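Local coordinates for alginate lyase (Aplysia kurodai, PDB 5GMT), which is a polysaccharide lyase of family 14 that probably cleaves the glycosidic bonds of alginate by elimination, with specificity for polymannuronate, at residues 196-201 against 237-242; 88-93 against 270-275. All coordinates share one frame; numbering follows the deposited sequence.

Interaction 1. Residues 196-201 against 237-242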
loop_
_atom_site.group_PDB
_atom_site.type_symbol
_atom_site.label_atom_id
_atom_site.label_comp_id
_atom_site.label_asym_id
_atom_site.label_seq_id
_atom_site.Cartn_x
_atom_site.Cartn_y
_atom_site.Cartn_z
ATOM N N GLU A 196 6.657 6.004 0.479
ATOM C CA GLU A 196 5.484 6.639 -0.093
ATOM C C GLU A 196 5.183 7.860 0.744
ATOM O O GLU A 196 4.814 7.731 1.908
ATOM C CB GLU A 196 4.274 5.700 -0.121
ATOM C CG GLU A 196 3.049 6.335 -0.813
ATOM C CD GLU A 196 1.766 5.533 -0.646
ATOM O OE1 GLU A 196 1.534 4.999 0.460
ATOM O OE2 GLU A 196 0.981 5.441 -1.623
ATOM N N GLU A 197 5.365 9.035 0.152
ATOM C CA GLU A 197 5.115 10.293 0.826
ATOM C C GLU A 197 3.830 10.902 0.288
ATOM O O GLU A 197 3.667 11.073 -0.916
ATOM C CB GLU A 197 6.283 11.271 0.645
ATOM C CG GLU A 197 6.000 12.626 1.293
ATOM C CD GLU A 197 7.244 13.487 1.487
ATOM O OE1 GLU A 197 8.323 13.110 0.995
ATOM O OE2 GLU A 197 7.133 14.552 2.136
ATOM N N VAL A 198 2.910 11.198 1.197
ATOM C CA VAL A 198 1.585 11.642 0.809
ATOM C C VAL A 198 1.253 12.966 1.472
ATOM O O VAL A 198 1.331 13.082 2.691
ATOM C CB VAL A 198 0.498 10.614 1.204
ATOM C CG1 VAL A 198 -0.897 11.155 0.844
ATOM C CG2 VAL A 198 0.747 9.274 0.530
ATOM N N HIS A 199 0.899 13.961 0.666
ATOM C CA HIS A 199 0.390 15.225 1.193
ATOM C C HIS A 199 -1.012 15.405 0.639
ATOM O O HIS A 199 -1.190 15.527 -0.575
ATOM C CB HIS A 199 1.298 16.404 0.805
ATOM C CG HIS A 199 2.648 16.356 1.450
ATOM N ND1 HIS A 199 3.137 17.384 2.226
ATOM C CD2 HIS A 199 3.596 15.388 1.462
ATOM C CE1 HIS A 199 4.331 17.055 2.684
ATOM N NE2 HIS A 199 4.638 15.852 2.228
ATOM N N ILE A 200 -2.015 15.400 1.512
ATOM C CA ILE A 200 -3.377 15.434 1.012
ATOM C C ILE A 200 -3.704 16.859 0.604
ATOM O O ILE A 200 -3.028 17.804 1.011
ATOM C CB ILE A 200 -4.407 14.892 2.042
ATOM C CG1 ILE A 200 -4.401 15.704 3.338
ATOM C CG2 ILE A 200 -4.139 13.421 2.343
ATOM C CD1 ILE A 200 -5.391 15.129 4.376
ATOM N N ASN A 201 -4.716 17.004 -0.239
ATOM C CA ASN A 201 -5.057 18.303 -0.808
ATOM C C ASN A 201 -5.648 19.294 0.177
ATOM O O ASN A 201 -6.265 18.923 1.180
ATOM C CB ASN A 201 -6.044 18.119 -1.956
ATOM C CG ASN A 201 -7.345 17.478 -1.499
ATOM O OD1 ASN A 201 -7.365 16.305 -1.121
ATOM N ND2 ASN A 201 -8.447 18.250 -1.535
ATOM N N HIS A 237 -11.447 14.953 6.982
ATOM C CA HIS A 237 -10.653 13.801 6.508
ATOM C C HIS A 237 -9.156 14.047 6.673
ATOM O O HIS A 237 -8.650 15.127 6.335
ATOM C CB HIS A 237 -10.937 13.492 5.031
ATOM C CG HIS A 237 -12.312 12.966 4.771
ATOM N ND1 HIS A 237 -12.705 12.488 3.538
ATOM C CD2 HIS A 237 -13.390 12.845 5.584
ATOM C CE1 HIS A 237 -13.962 12.090 3.604
ATOM N NE2 HIS A 237 -14.406 12.305 4.829
ATOM N N HIS A 238 -8.444 13.037 7.172
ATOM C CA HIS A 238 -6.994 13.114 7.329
ATOM C C HIS A 238 -6.354 11.755 7.062
ATOM O O HIS A 238 -7.049 10.763 6.876
ATOM C CB HIS A 238 -6.627 13.596 8.735
ATOM C CG HIS A 238 -7.259 14.905 9.100
ATOM N ND1 HIS A 238 -6.775 16.117 8.648
ATOM C CD2 HIS A 238 -8.343 15.191 9.860
ATOM C CE1 HIS A 238 -7.530 17.092 9.123
ATOM N NE2 HIS A 238 -8.486 16.557 9.864
ATOM N N LEU A 239 -5.029 11.716 7.028
ATOM C CA LEU A 239 -4.331 10.441 6.874
ATOM C C LEU A 239 -4.437 9.682 8.183
ATOM O O LEU A 239 -4.310 10.280 9.251
ATOM C CB LEU A 239 -2.871 10.668 6.485
ATOM C CG LEU A 239 -2.679 11.038 5.017
ATOM C CD1 LEU A 239 -1.424 11.892 4.838
ATOM C CD2 LEU A 239 -2.604 9.766 4.175
ATOM N N ARG A 240 -4.675 8.372 8.106
ATOM C CA ARG A 240 -4.933 7.582 9.309
ATOM C C ARG A 240 -3.853 6.546 9.597
ATOM O O ARG A 240 -3.662 6.147 10.746
ATOM C CB ARG A 240 -6.291 6.884 9.192
ATOM C CG ARG A 240 -7.484 7.843 9.016
ATOM C CD ARG A 240 -7.649 8.758 10.236
ATOM N NE ARG A 240 -8.723 9.729 10.027
ATOM C CZ ARG A 240 -8.864 10.852 10.723
ATOM N NH1 ARG A 240 -8.009 11.143 11.700
ATOM N NH2 ARG A 240 -9.852 11.689 10.431
ATOM N N GLY A 241 -3.141 6.099 8.566
ATOM C CA GLY A 241 -2.142 5.074 8.791
ATOM C C GLY A 241 -1.894 4.198 7.588
ATOM O O GLY A 241 -2.089 4.628 6.459
ATOM N N MET A 242 -1.486 2.955 7.845
ATOM C CA MET A 242 -1.089 2.035 6.784
ATOM C C MET A 242 -2.185 1.032 6.463
ATOM O O MET A 242 -2.735 0.389 7.365
ATOM C CB MET A 242 0.178 1.267 7.162
ATOM C CG MET A 242 0.592 0.256 6.079
ATOM S SD MET A 242 2.012 -0.777 6.500
ATOM C CE MET A 242 1.441 -1.565 7.998
#
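Ile200 holds CG1 in the crowded position between its backbone N and carbonyl carbon (chi1 60°), with CD1 extended beyond it, while Leu239 sets CG anti to its carbonyl carbon (chi1 -77°) and Val198 sets CG1 anti to its backbone N (chi1 177°). These turns bring the three side chains together between the two sheets of a concanavalin-like beta sandwich, where strand 191-199 of one sheet faces the start of strand 238-247 of the other. Ile200 and Leu239 run antiparallel alongside each other, CG2 of Ile200 lying 3.9 Å from CG of Leu239. Val198 lies aslant the leucine, and its CG1 comes within 4.0 Å of Leu239 CD2. Leu239 CG and CD1 lie against Ile200, CD1 also near Val198 O; Phe137 touches both Ile200 and Leu239. On the other side of strand 191-199, His199 donates through NE2 to Glu197 OE2 at 2.8 Å, using the anti lone pair of OE2, which lies close to the plane of the His199 ring, while Trp209 stacks on that ring. At the far end of the apolar patch, Ile200 CD1 reaches the residue preceding strand 238-247 and stops 3.8 Å from His237 O.

Interaction 2. Residues 88-93 against 270-275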
loop_
_atom_site.group_PDB
_atom_site.type_symbol
_atom_site.label_atom_id
_atom_site.label_comp_id
_atom_site.label_asym_id
_atom_site.label_seq_id
_atom_site.Cartn_x
_atom_site.Cartn_y
_atom_site.Cartn_z
ATOM N N SER A 88 -4.980 12.843 15.106
ATOM C CA SER A 88 -6.187 12.715 14.295
ATOM C C SER A 88 -6.359 13.804 13.235
ATOM O O SER A 88 -7.397 13.854 12.581
ATOM C CB SER A 88 -7.423 12.700 15.198
ATOM O OG SER A 88 -7.516 13.918 15.906
ATOM N N SER A 89 -5.364 14.674 13.066
ATOM C CA SER A 89 -5.442 15.699 12.031
ATOM C C SER A 89 -4.144 15.780 11.228
ATOM O O SER A 89 -3.627 16.878 10.959
ATOM C CB SER A 89 -5.771 17.065 12.647
ATOM O OG SER A 89 -4.729 17.467 13.513
ATOM N N VAL A 90 -3.627 14.616 10.838
ATOM C CA VAL A 90 -2.385 14.549 10.055
ATOM C C VAL A 90 -2.646 14.659 8.556
ATOM O O VAL A 90 -3.385 13.857 7.991
ATOM C CB VAL A 90 -1.615 13.247 10.330
ATOM C CG1 VAL A 90 -0.382 13.153 9.425
ATOM C CG2 VAL A 90 -1.205 13.190 11.794
ATOM N N ASP A 91 -2.016 15.641 7.914
ATOM C CA ASP A 91 -2.257 15.909 6.493
ATOM C C ASP A 91 -1.096 15.501 5.595
ATOM O O ASP A 91 -1.214 15.512 4.357
ATOM C CB ASP A 91 -2.573 17.392 6.293
ATOM C CG ASP A 91 -3.864 17.798 6.970
ATOM O OD1 ASP A 91 -4.758 16.931 7.093
ATOM O OD2 ASP A 91 -3.976 18.968 7.388
ATOM N N ALA A 92 0.032 15.164 6.216
ATOM C CA ALA A 92 1.178 14.656 5.470
ATOM C C ALA A 92 1.822 13.485 6.213
ATOM O O ALA A 92 2.008 13.524 7.430
ATOM C CB ALA A 92 2.202 15.765 5.221
ATOM N N MET A 93 2.166 12.443 5.465
ATOM C CA MET A 93 2.676 11.236 6.072
ATOM C C MET A 93 3.638 10.560 5.107
ATOM O O MET A 93 3.432 10.595 3.894
ATOM C CB MET A 93 1.501 10.317 6.422
ATOM C CG MET A 93 1.692 9.374 7.567
ATOM S SD MET A 93 0.181 8.426 7.844
ATOM C CE MET A 93 -0.626 9.433 9.081
ATOM N N ILE A 270 6.562 5.149 9.881
ATOM C CA ILE A 270 5.665 6.215 9.474
ATOM C C ILE A 270 6.193 7.514 10.051
ATOM O O ILE A 270 6.368 7.643 11.272
ATOM C CB ILE A 270 4.213 5.961 9.928
ATOM C CG1 ILE A 270 3.614 4.800 9.130
ATOM C CG2 ILE A 270 3.370 7.203 9.724
ATOM C CD1 ILE A 270 2.194 4.429 9.552
ATOM N N LEU A 271 6.488 8.456 9.160
ATOM C CA LEU A 271 6.915 9.797 9.551
ATOM C C LEU A 271 5.855 10.821 9.202
ATOM O O LEU A 271 5.034 10.589 8.310
ATOM C CB LEU A 271 8.227 10.183 8.859
ATOM C CG LEU A 271 9.405 9.234 9.048
ATOM C CD1 LEU A 271 9.406 8.178 7.950
ATOM C CD2 LEU A 271 10.698 10.036 9.039
ATOM N N THR A 272 5.890 11.963 9.890
ATOM C CA THR A 272 4.965 13.052 9.596
ATOM C C THR A 272 5.732 14.334 9.290
ATOM O O THR A 272 6.063 15.087 10.203
ATOM C CB THR A 272 3.996 13.317 10.769
ATOM O OG1 THR A 272 4.751 13.554 11.964
ATOM C CG2 THR A 272 3.063 12.132 10.997
ATOM N N PRO A 273 6.017 14.584 8.004
ATOM C CA PRO A 273 6.699 15.825 7.630
ATOM C C PRO A 273 5.731 16.992 7.665
ATOM O O PRO A 273 4.520 16.786 7.781
ATOM C CB PRO A 273 7.156 15.556 6.198
ATOM C CG PRO A 273 6.065 14.648 5.650
ATOM C CD PRO A 273 5.608 13.798 6.821
ATOM N N SER A 274 6.257 18.205 7.553
ATOM C CA SER A 274 5.401 19.377 7.444
ATOM C C SER A 274 4.566 19.296 6.178
ATOM O O SER A 274 5.086 18.999 5.102
ATOM C CB SER A 274 6.238 20.654 7.430
ATOM O OG SER A 274 6.932 20.825 8.651
ATOM N N HIS A 275 3.272 19.565 6.314
ATOM C CA HIS A 275 2.357 19.564 5.173
ATOM C C HIS A 275 2.756 20.618 4.140
ATOM O O HIS A 275 2.954 21.778 4.473
ATOM C CB HIS A 275 0.924 19.801 5.657
ATOM C CG HIS A 275 -0.115 19.531 4.616
ATOM N ND1 HIS A 275 -1.274 20.270 4.513
ATOM C CD2 HIS A 275 -0.178 18.592 3.642
ATOM C CE1 HIS A 275 -2.006 19.801 3.520
ATOM N NE2 HIS A 275 -1.364 18.784 2.972
HETATM O O HOH W 1 -2.315 20.887 7.200
HETATM O O HOH W 2 2.197 15.815 8.819
#
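Carbon packs directly on carbon at Met93, whereas on the partly exposed side the polar groups of Asp91 and His275 are joined through water. Met93 CG is pressed to 3.5 Å from Ile270 CG2, closer than carbons usually pack, and Met93 CA sends a CH toward Leu271 O at 3.3 Å. The methyl of Ala92 sits against Pro273 O and CG, and Val90 and Thr272 cross nearly at right angles, Val90 CG1 touching Thr272 CG2.

On the partly exposed side, His275 swings CG anti to its backbone N (chi1 -168°), which lays its ring beneath Asp91. Asp91 CB stands 3.5 Å from the centroid of the His275 ring, 5° off the normal, a CH-pi contact over the face. The carboxylate of Asp91 is linked to the ring through water 1, which donates to Asp91 OD2 at 2.5 Å and hydrogen-bonds His275 ND1 at 2.9 Å. Further hydrogen bonds fix both groups: Asp91 OD1 with His238 ND1, and His275 NE2 with Ile200 O. An alanine here, in place of His275, would remove the ring under Asp91 CB, the ND1 end of the water bridge and the NE2 bond to Ile200 O, and would probably leave 270-275 less firmly fixed. Water 2 donates to Ala92 O and Pro273 O, each at 2.7 Å, joining the carbonyls where 92-102 begins and 261-272 gives way to loop, in an antiparallel strand pair of the beta sandwich.

Overall arrangement
From the N terminus, the chain first reaches 88-93, which runs into strand 92-102. It later returns along strand 191-199 to 196-201, and 35 residues on, at 237-242, interaction 1 closes the shorter loop. Strand 238-247 then leads to strand 261-272, whose end at 270-275 closes the much longer loop of interaction 2, 176 residues between its segments, so interaction 1 is nested inside it. The contact centres lie about 7 Å apart and touch. Strands 92-102, 191-199 and 261-272 belong to one sheet and 238-247 to the other; backbone bonding of Val90 with Leu239 and of Met93 with Val198 makes 88-93 one link between the sheets.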